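Local coordinates for salicylate 5-hydroxylase, large oxygenase component (Ralstonia sp., PDB 7C8Z), which serves as the iron-containing oxygenase subunit of a multicomponent enzyme that hydroxylates salicylate at carbon 5 to give gentisate, at residues R224-G229 with S351-W356. Residues are numbered along the deposited sequence; the frame is centred on the assembly and turned at random.
Sequences RQRIPG and SFDFVW
Gln-225 sets CG between its backbone N and carbonyl carbon (chi1 52°) and runs extended beyond it, which carries OE1 past the ring of Phe-354 to the indole of Trp-356. There NE1 of Trp-356 donates to Gln-225 OE1 at 2.8 Å, in the amide plane and on a lone pair, with amide and indole nearly coplanar. On the other face of the sheet, Arg-226 starts with CG anti to its backbone N (chi1 175°) and bends at chi3, turning its guanidinium back along the carboxylate of Asp-353. The grip is side-on: Arg-226 NE reaches OD1 of Asp-353 on its syn lone pair at 2.6 Å, and NH2 meets OD2 at 2.9 Å, both nearly straight. Beside Gln-225, Ile-227 lays CB over the face of the Phe-352 ring, 4.0 Å from its centroid, a CH-pi contact, and CD1 adds an apolar contact with CZ; Met-234 and Ile-393 pack against both residues. Paired backbone bonds at Gln-225/Phe-354 and Ile-227/Phe-352 join strands 217-227 and 352-361 as antiparallel neighbours in the catalytic-domain sheet, which continues into another protein chain. Acidic side chains of other chains bind Arg-224 and Arg-226, so the charged face belongs to the subunit interface, whereas the amide–indole bond probably helps hold the buried indole of Trp-356, whose side chain lies about 8 Å from the iron, in its orientation.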
# COMPACT_ATOMS: atom_id res chain seq x y z
N ARG A 224 -2.01 -19.31 5.34
CA ARG A 224 -1.75 -18.59 4.10
C ARG A 224 -0.64 -17.57 4.30
O ARG A 224 -0.60 -16.89 5.33
CB ARG A 224 -3.01 -17.87 3.58
CG ARG A 224 -4.28 -18.73 3.57
CD ARG A 224 -5.50 -17.93 3.13
NE ARG A 224 -5.94 -18.36 1.81
CZ ARG A 224 -6.89 -19.27 1.61
NH1 ARG A 224 -7.50 -19.83 2.64
NH2 ARG A 224 -7.22 -19.62 0.37
N GLN A 225 0.24 -17.46 3.31
CA GLN A 225 1.30 -16.47 3.40
C GLN A 225 1.63 -15.92 2.02
O GLN A 225 1.67 -16.66 1.04
CB GLN A 225 2.56 -17.07 4.04
CG GLN A 225 3.03 -18.36 3.39
CD GLN A 225 4.28 -18.90 4.05
OE1 GLN A 225 4.44 -20.12 4.21
NE2 GLN A 225 5.17 -18.00 4.46
N ARG A 226 1.89 -14.62 1.96
CA ARG A 226 2.34 -13.96 0.74
C ARG A 226 3.84 -13.79 0.86
O ARG A 226 4.32 -13.06 1.73
CB ARG A 226 1.63 -12.62 0.56
CG ARG A 226 2.11 -11.80 -0.62
CD ARG A 226 0.99 -10.90 -1.12
NE ARG A 226 -0.19 -11.68 -1.47
CZ ARG A 226 -1.44 -11.25 -1.34
NH1 ARG A 226 -1.67 -10.04 -0.86
NH2 ARG A 226 -2.45 -12.03 -1.68
N ILE A 227 4.59 -14.47 -0.01
CA ILE A 227 6.05 -14.45 0.02
C ILE A 227 6.52 -13.63 -1.18
O ILE A 227 6.27 -14.03 -2.33
CB ILE A 227 6.64 -15.87 -0.01
CG1 ILE A 227 6.01 -16.72 1.09
CG2 ILE A 227 8.15 -15.82 0.17
CD1 ILE A 227 6.53 -18.13 1.14
N PRO A 228 7.20 -12.51 -0.97
CA PRO A 228 7.63 -11.63 -2.08
C PRO A 228 8.90 -12.12 -2.77
O PRO A 228 9.94 -11.45 -2.75
CB PRO A 228 7.82 -10.28 -1.37
CG PRO A 228 7.33 -10.46 0.04
CD PRO A 228 7.44 -11.90 0.34
N GLY A 229 8.82 -13.30 -3.39
CA GLY A 229 9.89 -13.82 -4.21
C GLY A 229 9.34 -14.56 -5.41
O GLY A 229 8.16 -14.91 -5.45
N SER A 351 6.57 -12.22 -6.60
CA SER A 351 5.77 -12.58 -5.44
C SER A 351 4.95 -13.82 -5.74
O SER A 351 4.65 -14.12 -6.89
CB SER A 351 4.85 -11.43 -5.01
OG SER A 351 3.93 -11.88 -4.02
N PHE A 352 4.58 -14.53 -4.67
CA PHE A 352 3.66 -15.65 -4.82
C PHE A 352 2.95 -15.87 -3.49
O PHE A 352 3.52 -15.68 -2.42
CB PHE A 352 4.36 -16.93 -5.28
CG PHE A 352 5.25 -17.57 -4.24
CD1 PHE A 352 6.59 -17.21 -4.13
CD2 PHE A 352 4.76 -18.56 -3.39
CE1 PHE A 352 7.41 -17.80 -3.18
CE2 PHE A 352 5.57 -19.16 -2.45
CZ PHE A 352 6.90 -18.78 -2.34
N ASP A 353 1.69 -16.29 -3.59
CA ASP A 353 0.92 -16.73 -2.43
C ASP A 353 1.14 -18.22 -2.20
O ASP A 353 1.38 -18.99 -3.14
CB ASP A 353 -0.57 -16.43 -2.62
CG ASP A 353 -0.89 -14.94 -2.57
OD1 ASP A 353 -0.03 -14.14 -2.14
OD2 ASP A 353 -2.02 -14.57 -2.96
N PHE A 354 1.05 -18.62 -0.94
CA PHE A 354 1.41 -19.96 -0.52
C PHE A 354 0.34 -20.41 0.47
O PHE A 354 0.23 -19.83 1.56
CB PHE A 354 2.80 -20.00 0.12
CG PHE A 354 3.49 -21.33 0.01
CD1 PHE A 354 3.52 -22.02 -1.20
CD2 PHE A 354 4.14 -21.87 1.10
CE1 PHE A 354 4.17 -23.24 -1.30
CE2 PHE A 354 4.79 -23.09 1.01
CZ PHE A 354 4.81 -23.77 -0.20
N VAL A 355 -0.43 -21.41 0.09
CA VAL A 355 -1.58 -21.86 0.87
C VAL A 355 -1.30 -23.27 1.39
O VAL A 355 -1.16 -24.21 0.61
CB VAL A 355 -2.87 -21.83 0.05
CG1 VAL A 355 -4.04 -22.30 0.89
CG2 VAL A 355 -3.10 -20.43 -0.50
N TRP A 356 -1.21 -23.40 2.71
CA TRP A 356 -1.04 -24.68 3.36
C TRP A 356 -2.41 -25.23 3.72
O TRP A 356 -3.16 -24.58 4.46
CB TRP A 356 -0.19 -24.55 4.63
CG TRP A 356 1.12 -23.82 4.50
CD1 TRP A 356 1.32 -22.55 4.05
CD2 TRP A 356 2.41 -24.32 4.87
NE1 TRP A 356 2.66 -22.23 4.10
CE2 TRP A 356 3.35 -23.30 4.60
CE3 TRP A 356 2.87 -25.53 5.39
CZ2 TRP A 356 4.71 -23.46 4.83
CZ3 TRP A 356 4.22 -25.69 5.62
CH2 TRP A 356 5.13 -24.66 5.34